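Local coordinates for phosphoacetylglucosamine mutase (Aspergillus lentulus, PDB 5O9X), which catalyses the interconversion of N-acetylglucosamine 6-phosphate and N-acetylglucosamine 1-phosphate, a step on the route to UDP-N-acetylglucosamine, at residues Val110-Glu113 and Leu114-Glu117; Asn218-Gly221 and Gly222-Arg226; Arg409-Glu412 and Cys413-Leu417; Ile490-Leu493 and Gln494-Asn498. The protein carries 1 engineered substitution. All coordinates share one frame; numbering follows the deposited sequence.

Interaction 1. Residues Val110-Glu113 and Leu114-Glu117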
ATOM      1  N   VAL A 110     -14.677 -17.317 -22.740  1.00 38.55           N
ATOM      2  CA  VAL A 110     -14.689 -16.086 -21.964  1.00 34.49           C
ATOM      3  C   VAL A 110     -13.620 -15.132 -22.476  1.00 30.34           C
ATOM      4  O   VAL A 110     -13.890 -13.952 -22.654  1.00 35.12           O
ATOM      5  CB  VAL A 110     -14.617 -16.381 -20.454  1.00 37.81           C
ATOM      6  CG1 VAL A 110     -14.498 -15.100 -19.647  1.00 34.86           C
ATOM      7  CG2 VAL A 110     -15.877 -17.146 -20.038  1.00 36.66           C
ATOM      8  N   TYR A 111     -12.420 -15.654 -22.770  1.00 35.09           N
ATOM      9  CA  TYR A 111     -11.323 -14.846 -23.352  1.00 32.54           C
ATOM     10  C   TYR A 111     -11.771 -14.120 -24.643  1.00 34.25           C
ATOM     11  O   TYR A 111     -11.619 -12.892 -24.763  1.00 32.98           O
ATOM     12  CB  TYR A 111     -10.124 -15.743 -23.637  1.00 30.32           C
ATOM     13  CG  TYR A 111      -8.800 -15.066 -23.985  1.00 34.00           C
ATOM     14  CD1 TYR A 111      -8.233 -15.193 -25.290  1.00 35.23           C
ATOM     15  CD2 TYR A 111      -8.048 -14.369 -23.003  1.00 31.03           C
ATOM     16  CE1 TYR A 111      -6.989 -14.622 -25.600  1.00 37.09           C
ATOM     17  CE2 TYR A 111      -6.807 -13.811 -23.319  1.00 31.81           C
ATOM     18  CZ  TYR A 111      -6.285 -13.919 -24.602  1.00 34.55           C
ATOM     19  OH  TYR A 111      -5.070 -13.360 -24.892  1.00 34.95           O
ATOM     20  N   ASP A 112     -12.318 -14.866 -25.612  1.00 37.02           N
ATOM     21  CA  ASP A 112     -12.839 -14.243 -26.864  1.00 39.28           C
ATOM     22  C   ASP A 112     -13.994 -13.277 -26.630  1.00 37.12           C
ATOM     23  O   ASP A 112     -14.056 -12.196 -27.251  1.00 41.77           O
ATOM     24  CB  ASP A 112     -13.224 -15.300 -27.908  1.00 46.27           C
ATOM     25  CG  ASP A 112     -12.008 -15.887 -28.604  1.00 56.51           C
ATOM     26  OD1 ASP A 112     -11.132 -15.083 -29.056  1.00 56.82           O
ATOM     27  OD2 ASP A 112     -11.935 -17.146 -28.683  1.00 51.29           O
ATOM     28  N   GLU A 113     -14.871 -13.632 -25.684  1.00 33.70           N
ATOM     29  CA  GLU A 113     -15.980 -12.774 -25.315  1.00 34.18           C
ATOM     30  C   GLU A 113     -15.385 -11.433 -24.861  1.00 35.72           C
ATOM     31  O   GLU A 113     -15.833 -10.348 -25.288  1.00 37.08           O
ATOM     32  CB  GLU A 113     -16.743 -13.481 -24.212  1.00 41.69           C
ATOM     33  CG  GLU A 113     -18.088 -12.945 -23.805  1.00 51.29           C
ATOM     34  CD  GLU A 113     -18.609 -13.637 -22.540  1.00 65.25           C
ATOM     35  OE1 GLU A 113     -18.562 -14.905 -22.431  1.00 67.57           O
ATOM     36  OE2 GLU A 113     -19.058 -12.898 -21.642  1.00 62.93           O
ATOM     37  N   LEU A 114     -14.294 -11.508 -24.077  1.00 32.22           N
ATOM     38  CA  LEU A 114     -13.624 -10.298 -23.609  1.00 30.11           C
ATOM     39  C   LEU A 114     -12.955  -9.507 -24.686  1.00 27.57           C
ATOM     40  O   LEU A 114     -13.000  -8.250 -24.635  1.00 35.05           O
ATOM     41  CB  LEU A 114     -12.661 -10.572 -22.432  1.00 27.40           C
ATOM     42  CG  LEU A 114     -13.353 -10.759 -21.094  1.00 28.55           C
ATOM     43  CD1 LEU A 114     -12.371 -11.255 -20.004  1.00 31.62           C
ATOM     44  CD2 LEU A 114     -14.068  -9.496 -20.639  1.00 29.58           C
ATOM     45  N   VAL A 115     -12.329 -10.176 -25.650  1.00 31.28           N
ATOM     46  CA  VAL A 115     -11.674  -9.376 -26.690  1.00 35.48           C
ATOM     47  C   VAL A 115     -12.692  -8.492 -27.481  1.00 32.48           C
ATOM     48  O   VAL A 115     -12.385  -7.332 -27.803  1.00 30.20           O
ATOM     49  CB  VAL A 115     -10.658 -10.162 -27.582  1.00 42.23           C
ATOM     50  CG1 VAL A 115     -10.260 -11.498 -26.995  1.00 41.66           C
ATOM     51  CG2 VAL A 115     -11.078 -10.312 -29.041  1.00 40.30           C
ATOM     52  N   LYS A 116     -13.894  -9.044 -27.714  1.00 38.05           N
ATOM     53  CA  LYS A 116     -15.045  -8.341 -28.355  1.00 43.17           C
ATOM     54  C   LYS A 116     -15.542  -7.200 -27.512  1.00 42.15           C
ATOM     55  O   LYS A 116     -15.681  -6.083 -28.014  1.00 42.55           O
ATOM     56  CB  LYS A 116     -16.232  -9.283 -28.629  1.00 55.05           C
ATOM     57  CG  LYS A 116     -16.268  -9.879 -30.032  1.00 69.59           C
ATOM     58  CD  LYS A 116     -16.803 -11.318 -29.993  1.00 81.52           C
ATOM     59  CE  LYS A 116     -16.479 -12.119 -31.254  1.00 82.99           C
ATOM     60  NZ  LYS A 116     -17.614 -12.166 -32.223  1.00 82.74           N
ATOM     61  N   GLU A 117     -15.796  -7.472 -26.227  1.00 38.71           N
ATOM     62  CA  GLU A 117     -16.366  -6.482 -25.356  1.00 36.33           C
ATOM     63  C   GLU A 117     -15.363  -5.317 -25.125  1.00 38.48           C
ATOM     64  O   GLU A 117     -15.716  -4.131 -25.223  1.00 36.95           O
ATOM     65  CB  GLU A 117     -16.838  -7.142 -24.059  1.00 39.05           C
ATOM     66  CG  GLU A 117     -17.284  -6.138 -22.986  1.00 42.43           C
ATOM     67  CD  GLU A 117     -17.823  -6.773 -21.695  1.00 47.46           C
ATOM     68  OE1 GLU A 117     -17.774  -8.040 -21.523  1.00 55.91           O
ATOM     69  OE2 GLU A 117     -18.302  -5.980 -20.838  1.00 46.03           O
TER
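V110 turns its CG1 branch anti to the backbone N (chi1 175°), while L114 keeps CG beside its own N (chi1 -77°), and the two torsions aim these branches at the same flank of the helix. This is an i to i+4 pair on helix 107-118 of domain I, in the alpha/beta/alpha part of the phosphohexomutase fold. Contact between the tips is light: CG1 of V110 lies 4.4 Å from CD1 of L114, and both side chains also touch L99 of helix 91-101. Y111 points away from 114-117 and packs on L48, T51 and L52 of helix 40-56, so the buried flank wedges between two helices. Four regular backbone bonds carry the local contact, from V110 O with L114 N at 2.9 Å to E113 O with E117 N at 3.0 Å. V115 is less regular: its chi1 of -15° is almost eclipsed and puts CG1 3.0 Å from Y111 O. The torsion and the short approach both rest on the placement of CG1 of V115, so this contact is doubtful. On the polar side D112 is drawn off by a salt bridge from its OD2 to R7, which ties the N-terminal region to this helix. E113 and E117 both run extended along the surface as like charges. E113 OE2 is salt-bridged to K98 NZ, which probably tempers the repulsion, and it stays 5.0 Å from E117 OE1.

Interaction 2. Residues Asn218-Gly221 and Gly222-Arg226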
ATOM      1  N   ASN A 218      10.206 -10.471   8.564  1.00 16.47           N
ATOM      2  CA  ASN A 218      10.804 -11.746   7.959  1.00 15.75           C
ATOM      3  C   ASN A 218      10.441 -11.895   6.475  1.00 17.09           C
ATOM      4  O   ASN A 218      10.239 -13.027   5.977  1.00 16.39           O
ATOM      5  CB  ASN A 218      10.344 -12.989   8.742  1.00 14.56           C
ATOM      6  CG  ASN A 218      10.758 -12.926  10.198  1.00 14.11           C
ATOM      7  OD1 ASN A 218       9.889 -13.028  11.172  1.00 17.67           O
ATOM      8  ND2 ASN A 218      12.023 -12.691  10.392  1.00 12.22           N
ATOM      9  N   GLY A 219      10.262 -10.742   5.788  1.00 15.95           N
ATOM     10  CA  GLY A 219       9.907 -10.738   4.364  1.00 14.34           C
ATOM     11  C   GLY A 219      11.003 -10.206   3.459  1.00 14.37           C
ATOM     12  O   GLY A 219      12.083  -9.831   3.931  1.00 14.52           O
ATOM     13  N   VAL A 220      10.651 -10.067   2.164  1.00 14.82           N
ATOM     14  CA  VAL A 220      11.523  -9.653   1.094  1.00 16.00           C
ATOM     15  C   VAL A 220      12.075  -8.231   1.383  1.00 16.78           C
ATOM     16  O   VAL A 220      13.192  -7.933   0.984  1.00 17.05           O
ATOM     17  CB  VAL A 220      10.774  -9.633  -0.276  1.00 16.30           C
ATOM     18  CG1 VAL A 220       9.567  -8.684  -0.288  1.00 14.20           C
ATOM     19  CG2 VAL A 220      11.781  -9.465  -1.397  1.00 16.23           C
ATOM     20  N   GLY A 221      11.365  -7.441   2.178  1.00 16.35           N
ATOM     21  CA  GLY A 221      11.944  -6.117   2.505  1.00 14.72           C
ATOM     22  C   GLY A 221      13.241  -6.153   3.272  1.00 16.49           C
ATOM     23  O   GLY A 221      14.000  -5.184   3.185  1.00 16.63           O
ATOM     24  N   GLY A 222      13.501  -7.210   4.072  1.00 15.28           N
ATOM     25  CA  GLY A 222      14.779  -7.340   4.878  1.00 13.94           C
ATOM     26  C   GLY A 222      16.032  -7.394   3.996  1.00 15.59           C
ATOM     27  O   GLY A 222      16.911  -6.465   4.062  1.00 17.74           O
ATOM     28  N   PRO A 223      16.087  -8.368   3.077  1.00 15.91           N
ATOM     29  CA  PRO A 223      17.244  -8.467   2.153  1.00 16.45           C
ATOM     30  C   PRO A 223      17.358  -7.237   1.242  1.00 17.09           C
ATOM     31  O   PRO A 223      18.446  -6.795   0.923  1.00 15.84           O
ATOM     32  CB  PRO A 223      16.927  -9.744   1.295  1.00 17.72           C
ATOM     33  CG  PRO A 223      16.045 -10.567   2.253  1.00 19.30           C
ATOM     34  CD  PRO A 223      15.282  -9.623   3.159  1.00 15.61           C
ATOM     35  N   LYS A 224      16.217  -6.696   0.767  1.00 17.52           N
ATOM     36  CA  LYS A 224      16.254  -5.582  -0.176  1.00 17.34           C
ATOM     37  C   LYS A 224      16.680  -4.326   0.561  1.00 18.09           C
ATOM     38  O   LYS A 224      17.413  -3.492  -0.029  1.00 15.94           O
ATOM     39  CB  LYS A 224      14.907  -5.291  -0.848  1.00 15.75           C
ATOM     40  CG  LYS A 224      14.328  -6.497  -1.548  1.00 19.94           C
ATOM     41  CD  LYS A 224      15.303  -7.167  -2.538  1.00 20.58           C
ATOM     42  CE  LYS A 224      14.571  -8.262  -3.358  1.00 22.37           C
ATOM     43  NZ  LYS A 224      15.521  -8.943  -4.233  1.00 22.17           N
ATOM     44  N   LEU A 225      16.205  -4.164   1.801  1.00 16.10           N
ATOM     45  CA  LEU A 225      16.629  -2.925   2.511  1.00 16.83           C
ATOM     46  C   LEU A 225      18.155  -3.018   2.772  1.00 19.87           C
ATOM     47  O   LEU A 225      18.852  -2.011   2.672  1.00 18.50           O
ATOM     48  CB  LEU A 225      15.906  -2.790   3.867  1.00 16.73           C
ATOM     49  CG  LEU A 225      16.373  -1.646   4.797  1.00 16.95           C
ATOM     50  CD1 LEU A 225      16.156  -0.344   4.045  1.00 16.34           C
ATOM     51  CD2 LEU A 225      15.429  -1.729   5.985  1.00 17.62           C
ATOM     52  N   ARG A 226      18.662  -4.204   3.202  1.00 17.84           N
ATOM     53  CA  ARG A 226      20.120  -4.402   3.397  1.00 19.27           C
ATOM     54  C   ARG A 226      20.874  -4.058   2.116  1.00 20.29           C
ATOM     55  O   ARG A 226      21.936  -3.469   2.193  1.00 19.39           O
ATOM     56  CB  ARG A 226      20.398  -5.873   3.785  1.00 20.94           C
ATOM     57  CG  ARG A 226      21.909  -6.282   3.872  1.00 25.24           C
ATOM     58  CD  ARG A 226      22.069  -7.838   4.050  1.00 31.62           C
ATOM     59  NE  ARG A 226      21.391  -7.949   5.233  1.00 32.41           N
ATOM     60  CZ  ARG A 226      20.305  -8.621   5.564  1.00 25.78           C
ATOM     61  NH1 ARG A 226      19.734  -9.641   4.919  1.00 28.29           N
ATOM     62  NH2 ARG A 226      19.901  -8.245   6.739  1.00 21.58           N
TER
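V220 and K224 cross obliquely, the valine methyl meeting the aliphatic part of the lysine: V220 CG2 lies 3.6 Å from K224 CE and 3.9 Å from K224 CG. A bend at chi2 (-53°) gives the lysine this course, bringing its lower chain past V220 before the amine leaves for partners outside the turn. K224 CG also sits 3.1 Å from V220 O, the carbonyl that accepts K224 N at 3.3 Å, so backbone and side chain of the lysine close on one oxygen. P223 comes from another direction. Its ring has no N-H to give, and CD rests 3.3 Å from G219 O, which is taken by G222 N from well above the carbonyl plane. L225 N binds G221 O at 2.8 Å, with its CB close to the same atom. Together these bonds start the first turn of helix 221-231, the G219 bond spanning three residues and the next two spanning four. The side chain of V220 is about 12 Å from the bound glucose 1,6-bisphosphate, so it does not touch the ligand. The turn belongs to a beta-alpha-beta unit of domain II: the helix follows strand 212-215, and L225 and R226 touch I242 on the adjacent parallel strand 240-243, while K224 NZ makes a hydrogen bond to F161 O of domain I strand 155-161 and a salt bridge to E188 of helix 188-202.

Interaction 3. Residues Arg409-Glu412 and Cys413-Leu417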
ATOM      1  N   ARG A 409      17.305  27.076  -1.383  1.00 19.28           N
ATOM      2  CA  ARG A 409      17.593  25.814  -0.648  1.00 19.77           C
ATOM      3  C   ARG A 409      16.275  25.012  -0.419  1.00 20.95           C
ATOM      4  O   ARG A 409      16.231  23.783  -0.604  1.00 20.54           O
ATOM      5  CB  ARG A 409      18.281  26.111   0.720  1.00 22.89           C
ATOM      6  CG  ARG A 409      19.762  26.508   0.545  1.00 23.36           C
ATOM      7  CD  ARG A 409      20.534  26.598   1.877  1.00 23.56           C
ATOM      8  NE  ARG A 409      20.043  27.705   2.743  1.00 28.75           N
ATOM      9  CZ  ARG A 409      20.496  28.959   2.709  1.00 25.10           C
ATOM     10  NH1 ARG A 409      21.430  29.294   1.842  1.00 24.41           N
ATOM     11  NH2 ARG A 409      20.023  29.857   3.522  1.00 25.59           N
ATOM     12  N   SER A 410      15.216  25.717   0.000  1.00 20.08           N
ATOM     13  CA  SER A 410      13.924  25.070   0.196  1.00 21.88           C
ATOM     14  C   SER A 410      13.356  24.549  -1.100  1.00 22.27           C
ATOM     15  O   SER A 410      12.788  23.419  -1.140  1.00 24.06           O
ATOM     16  CB  SER A 410      12.985  26.051   0.863  1.00 21.99           C
ATOM     17  OG  SER A 410      13.353  26.132   2.257  1.00 23.06           O
ATOM     18  N   LEU A 411      13.498  25.337  -2.185  1.00 20.94           N
ATOM     19  CA  LEU A 411      13.029  24.859  -3.470  1.00 20.56           C
ATOM     20  C   LEU A 411      13.761  23.575  -3.889  1.00 20.58           C
ATOM     21  O   LEU A 411      13.124  22.559  -4.336  1.00 20.65           O
ATOM     22  CB  LEU A 411      13.107  25.959  -4.569  1.00 22.02           C
ATOM     23  CG  LEU A 411      12.438  25.546  -5.908  1.00 23.83           C
ATOM     24  CD1 LEU A 411      10.911  25.648  -5.774  1.00 22.90           C
ATOM     25  CD2 LEU A 411      12.865  26.516  -6.999  1.00 27.83           C
ATOM     26  N   GLU A 412      15.082  23.556  -3.718  1.00 20.79           N
ATOM     27  CA  GLU A 412      15.869  22.387  -4.073  1.00 23.59           C
ATOM     28  C   GLU A 412      15.492  21.176  -3.203  1.00 24.08           C
ATOM     29  O   GLU A 412      15.512  20.069  -3.687  1.00 20.69           O
ATOM     30  CB  GLU A 412      17.394  22.658  -3.936  1.00 32.39           C
ATOM     31  CG  GLU A 412      17.965  23.256  -5.254  1.00 44.35           C
ATOM     32  CD  GLU A 412      19.369  23.881  -5.127  1.00 50.32           C
ATOM     33  OE1 GLU A 412      20.305  23.189  -4.642  1.00 60.20           O
ATOM     34  OE2 GLU A 412      19.543  25.074  -5.514  1.00 48.30           O
ATOM     35  N   CYS A 413      15.200  21.413  -1.918  1.00 22.92           N
ATOM     36  CA  CYS A 413      14.754  20.307  -1.049  1.00 23.13           C
ATOM     37  C   CYS A 413      13.432  19.767  -1.610  1.00 22.36           C
ATOM     38  O   CYS A 413      13.273  18.570  -1.775  1.00 26.45           O
ATOM     39  CB  CYS A 413      14.633  20.821   0.401  1.00 23.74           C
ATOM     40  SG  CYS A 413      14.372  19.426   1.518  1.00 27.99           S
ATOM     41  N   LEU A 414      12.496  20.630  -1.990  1.00 21.68           N
ATOM     42  CA  LEU A 414      11.238  20.129  -2.563  1.00 22.82           C
ATOM     43  C   LEU A 414      11.438  19.329  -3.812  1.00 22.42           C
ATOM     44  O   LEU A 414      10.791  18.293  -4.019  1.00 20.16           O
ATOM     45  CB  LEU A 414      10.254  21.272  -2.887  1.00 25.29           C
ATOM     46  CG  LEU A 414       9.383  21.790  -1.787  1.00 30.60           C
ATOM     47  CD1 LEU A 414       8.768  23.090  -2.277  1.00 29.83           C
ATOM     48  CD2 LEU A 414       8.300  20.741  -1.429  1.00 28.40           C
ATOM     49  N   GLN A 415      12.346  19.783  -4.683  1.00 22.30           N
ATOM     50  CA  GLN A 415      12.597  19.074  -5.949  1.00 22.53           C
ATOM     51  C   GLN A 415      13.129  17.685  -5.667  1.00 22.50           C
ATOM     52  O   GLN A 415      12.674  16.703  -6.272  1.00 24.08           O
ATOM     53  CB  GLN A 415      13.654  19.844  -6.824  1.00 24.86           C
ATOM     54  CG  GLN A 415      13.232  21.257  -7.252  1.00 24.97           C
ATOM     55  CD  GLN A 415      14.413  22.106  -7.819  1.00 30.11           C
ATOM     56  OE1 GLN A 415      15.595  21.735  -7.668  1.00 28.50           O
ATOM     57  NE2 GLN A 415      14.080  23.220  -8.501  1.00 30.91           N
ATOM     58  N   ALA A 416      14.068  17.589  -4.714  1.00 21.34           N
ATOM     59  CA  ALA A 416      14.621  16.297  -4.360  1.00 22.33           C
ATOM     60  C   ALA A 416      13.479  15.327  -3.796  1.00 22.51           C
ATOM     61  O   ALA A 416      13.449  14.106  -4.095  1.00 21.33           O
ATOM     62  CB  ALA A 416      15.739  16.478  -3.328  1.00 21.37           C
ATOM     63  N   LEU A 417      12.593  15.896  -2.982  1.00 20.97           N
ATOM     64  CA  LEU A 417      11.480  15.144  -2.376  1.00 23.49           C
ATOM     65  C   LEU A 417      10.601  14.528  -3.491  1.00 22.81           C
ATOM     66  O   LEU A 417      10.162  13.388  -3.393  1.00 24.67           O
ATOM     67  CB  LEU A 417      10.741  16.131  -1.447  1.00 27.57           C
ATOM     68  CG  LEU A 417       9.596  15.729  -0.540  1.00 38.88           C
ATOM     69  CD1 LEU A 417       9.709  16.522   0.771  1.00 36.46           C
ATOM     70  CD2 LEU A 417       8.382  16.177  -1.329  1.00 43.48           C
TER
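R409 O accepts C413 N at 2.9 Å, and the same oxygen lies against the cysteine CB. The next carbonyl, S410 O, takes L414 N, with L414 CB and CG grazing it; the serine OG turns off to bond with S323 OG. L411 receives Q415 in two ways. Its carbonyl accepts Q415 N in the carbonyl plane at 2.9 Å and is approached by Q415 CG at 3.2 Å, while its CD2 branch lies 3.8 Å from Q415 NE2. CG of Q415 stands anti to its own carbonyl carbon (chi1 -62°), which sends the extended chain back past L411 and E412. The amide nitrogen is bonded to I397 O, which helps set the rotation of the amide. E412 comes last: its CG is 3.7 Å from Q415 OE1, and carboxylate and amide planes are only 20° apart, but the carboxylate is held through OE2 by Q408 NE2. A416 N completes the run of bonds on E412 O at 3.0 Å. One flank, with C413, L414 and L417, packs on L320 and I317 of helix 306-324, while Q415 and A416 meet R201 of helix 188-202. This partly buried helix belongs to the alpha/beta fold of phosphohexomutase domain III.

Interaction 4. Residues Ile490-Leu493 and Gln494-Asn498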
ATOM      1  N   ILE A 490     -25.048   0.624  16.181  1.00 17.09           N
ATOM      2  CA  ILE A 490     -23.712   1.229  16.240  1.00 14.94           C
ATOM      3  C   ILE A 490     -23.842   2.707  16.555  1.00 14.98           C
ATOM      4  O   ILE A 490     -23.085   3.185  17.372  1.00 16.38           O
ATOM      5  CB  ILE A 490     -22.897   0.997  14.928  1.00 14.82           C
ATOM      6  CG1 ILE A 490     -22.682  -0.529  14.680  1.00 12.78           C
ATOM      7  CG2 ILE A 490     -21.538   1.744  14.981  1.00 15.28           C
ATOM      8  CD1 ILE A 490     -21.977  -0.905  13.352  1.00 13.51           C
ATOM      9  N   ASP A 491     -24.768   3.428  15.899  1.00 14.91           N
ATOM     10  CA  ASP A 491     -24.975   4.863  16.215  1.00 17.99           C
ATOM     11  C   ASP A 491     -25.344   5.058  17.684  1.00 18.42           C
ATOM     12  O   ASP A 491     -24.833   6.000  18.356  1.00 18.05           O
ATOM     13  CB  ASP A 491     -26.126   5.495  15.368  1.00 18.88           C
ATOM     14  CG  ASP A 491     -25.745   5.633  13.877  1.00 24.43           C
ATOM     15  OD1 ASP A 491     -24.553   5.507  13.529  1.00 23.82           O
ATOM     16  OD2 ASP A 491     -26.623   5.817  13.039  1.00 21.40           O
ATOM     17  N   SER A 492     -26.261   4.199  18.159  1.00 16.52           N
ATOM     18  CA  SER A 492     -26.691   4.306  19.567  1.00 17.83           C
ATOM     19  C   SER A 492     -25.470   4.037  20.537  1.00 18.00           C
ATOM     20  O   SER A 492     -25.213   4.825  21.472  1.00 20.65           O
ATOM     21  CB  SER A 492     -27.896   3.370  19.842  1.00 18.59           C
ATOM     22  OG  SER A 492     -28.141   3.439  21.236  1.00 22.96           O
ATOM     23  N   LEU A 493     -24.682   2.991  20.279  1.00 16.66           N
ATOM     24  CA  LEU A 493     -23.532   2.652  21.138  1.00 16.66           C
ATOM     25  C   LEU A 493     -22.497   3.798  21.127  1.00 18.11           C
ATOM     26  O   LEU A 493     -22.007   4.219  22.201  1.00 18.48           O
ATOM     27  CB  LEU A 493     -22.850   1.351  20.645  1.00 14.68           C
ATOM     28  CG  LEU A 493     -23.656   0.067  20.990  1.00 14.66           C
ATOM     29  CD1 LEU A 493     -22.986  -1.092  20.350  1.00 14.08           C
ATOM     30  CD2 LEU A 493     -23.574  -0.153  22.508  1.00 16.97           C
ATOM     31  N   GLN A 494     -22.150   4.302  19.948  1.00 17.11           N
ATOM     32  CA  GLN A 494     -21.021   5.292  19.912  1.00 17.96           C
ATOM     33  C   GLN A 494     -21.330   6.579  20.659  1.00 17.52           C
ATOM     34  O   GLN A 494     -20.426   7.195  21.227  1.00 16.80           O
ATOM     35  CB  GLN A 494     -20.484   5.515  18.512  1.00 16.93           C
ATOM     36  CG  GLN A 494     -21.407   6.254  17.600  1.00 17.48           C
ATOM     37  CD  GLN A 494     -20.914   6.403  16.183  1.00 17.90           C
ATOM     38  OE1 GLN A 494     -19.810   5.959  15.789  1.00 15.74           O
ATOM     39  NE2 GLN A 494     -21.761   7.039  15.356  1.00 18.10           N
ATOM     40  N   SER A 495     -22.619   6.972  20.667  1.00 19.47           N
ATOM     41  CA  SER A 495     -23.090   8.161  21.381  1.00 24.12           C
ATOM     42  C   SER A 495     -22.996   8.056  22.929  1.00 24.97           C
ATOM     43  O   SER A 495     -23.046   9.050  23.653  1.00 22.95           O
ATOM     44  CB  SER A 495     -24.510   8.513  20.896  1.00 25.43           C
ATOM     45  OG  SER A 495     -25.473   7.609  21.476  1.00 27.59           O
ATOM     46  N   ARG A 496     -22.800   6.864  23.464  1.00 21.84           N
ATOM     47  CA  ARG A 496     -22.640   6.777  24.938  1.00 23.60           C
ATOM     48  C   ARG A 496     -21.219   7.135  25.420  1.00 21.40           C
ATOM     49  O   ARG A 496     -20.963   7.151  26.626  1.00 21.75           O
ATOM     50  CB  ARG A 496     -22.913   5.348  25.354  1.00 25.71           C
ATOM     51  CG  ARG A 496     -24.318   5.035  24.888  1.00 31.53           C
ATOM     52  CD  ARG A 496     -25.068   4.003  25.642  1.00 38.79           C
ATOM     53  NE  ARG A 496     -26.452   4.060  25.103  1.00 48.33           N
ATOM     54  CZ  ARG A 496     -27.454   4.705  25.689  1.00 41.70           C
ATOM     55  NH1 ARG A 496     -27.249   5.324  26.867  1.00 41.06           N
ATOM     56  NH2 ARG A 496     -28.643   4.691  25.119  1.00 47.48           N
ATOM     57  N   TYR A 497     -20.275   7.328  24.501  1.00 17.23           N
ATOM     58  CA  TYR A 497     -18.891   7.500  24.961  1.00 17.50           C
ATOM     59  C   TYR A 497     -18.394   8.889  24.564  1.00 18.13           C
ATOM     60  O   TYR A 497     -18.747   9.403  23.484  1.00 18.13           O
ATOM     61  CB  TYR A 497     -17.952   6.443  24.375  1.00 16.20           C
ATOM     62  CG  TYR A 497     -18.449   5.037  24.701  1.00 15.65           C
ATOM     63  CD1 TYR A 497     -18.121   4.431  25.947  1.00 17.97           C
ATOM     64  CD2 TYR A 497     -19.340   4.365  23.845  1.00 16.05           C
ATOM     65  CE1 TYR A 497     -18.610   3.155  26.290  1.00 17.10           C
ATOM     66  CE2 TYR A 497     -19.822   3.094  24.185  1.00 15.48           C
ATOM     67  CZ  TYR A 497     -19.455   2.507  25.394  1.00 16.92           C
ATOM     68  OH  TYR A 497     -19.926   1.236  25.790  1.00 17.87           O
ATOM     69  N   ASN A 498     -17.485   9.408  25.385  1.00 19.66           N
ATOM     70  CA  ASN A 498     -16.890  10.721  25.032  1.00 23.76           C
ATOM     71  C   ASN A 498     -16.022  10.590  23.745  1.00 19.97           C
ATOM     72  O   ASN A 498     -15.198   9.711  23.702  1.00 18.94           O
ATOM     73  CB  ASN A 498     -16.097  11.243  26.246  1.00 24.34           C
ATOM     74  CG  ASN A 498     -17.043  11.785  27.350  1.00 30.15           C
ATOM     75  OD1 ASN A 498     -16.767  11.610  28.528  1.00 35.06           O
ATOM     76  ND2 ASN A 498     -18.161  12.477  26.944  1.00 30.11           N
TER
HETATM   77  O   HOH W   1     -24.070   8.211  16.919  1.00 19.59           O
HETATM   78  O   HOH W   2     -22.633   6.924  12.225  1.00 25.10           O
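The backbone keeps helical bonding from I490-L493 into Q494-N498, near the C-terminal part of helix 486-495 in the C-terminal domain, and shifts to three-residue spacing at R496. Q494 N binds I490 O four residues back at 3.0 Å, and S495 N makes a weak bond of the same kind to D491 O. R496 N, however, binds L493 O three residues back at 3.0 Å, coming from 54° above the carbonyl plane, and Y497 then adopts an extended backbone that leads toward strand 501-506. Q494 CG occupies the crowded position between N and carbonyl carbon (chi1 70°), which carries its amide alongside D491, the two groups pointing the same way with planes 20° apart. D491 OD1 and Q494 NE2 stand 3.7 Å apart and are joined through water instead. One water donates a hydrogen bond to D491 O at 2.7 Å and accepts one from Q494 NE2 at 3.0 Å; a second donates to D491 OD1 at 2.7 Å and accepts a longer bond from the same NE2. D491 OD1 also receives Q487 NE2, and Q494 OE1 takes S502 N, tying the helix to strand 501-506. S495 OG donates back to S492 O at 2.8 Å. L493 packs on L528 and V532 of helix 522-539, where Y497 OH bonds D527. R496 CB lies over the rim of one face of the Y497 ring, and at the ring edge, near its plane, CD2 comes 3.1 Å from L493 O.

In the fold
The four contacts follow one another along the chain, one in each of the four family domains. Interaction 1 lies on helix 107-118 of domain I, packed against helices 40-56 and 91-101, interaction 2 on the strand-to-helix turn of domain II, interaction 3 on helix 405-420 of domain III and interaction 4 on helix 486-495 of the C-terminal domain. None touches another. Centres of interactions 2 and 3 are 29 Å apart, the shortest separation, and helix 188-202 touches both; interactions 1 and 4 are the farthest apart, at 50 Å. Interaction 2 is nearest the chain centre. Each contact thus shapes its own domain, while K224 of interaction 2 also joins domains by bonding F161 O of domain I.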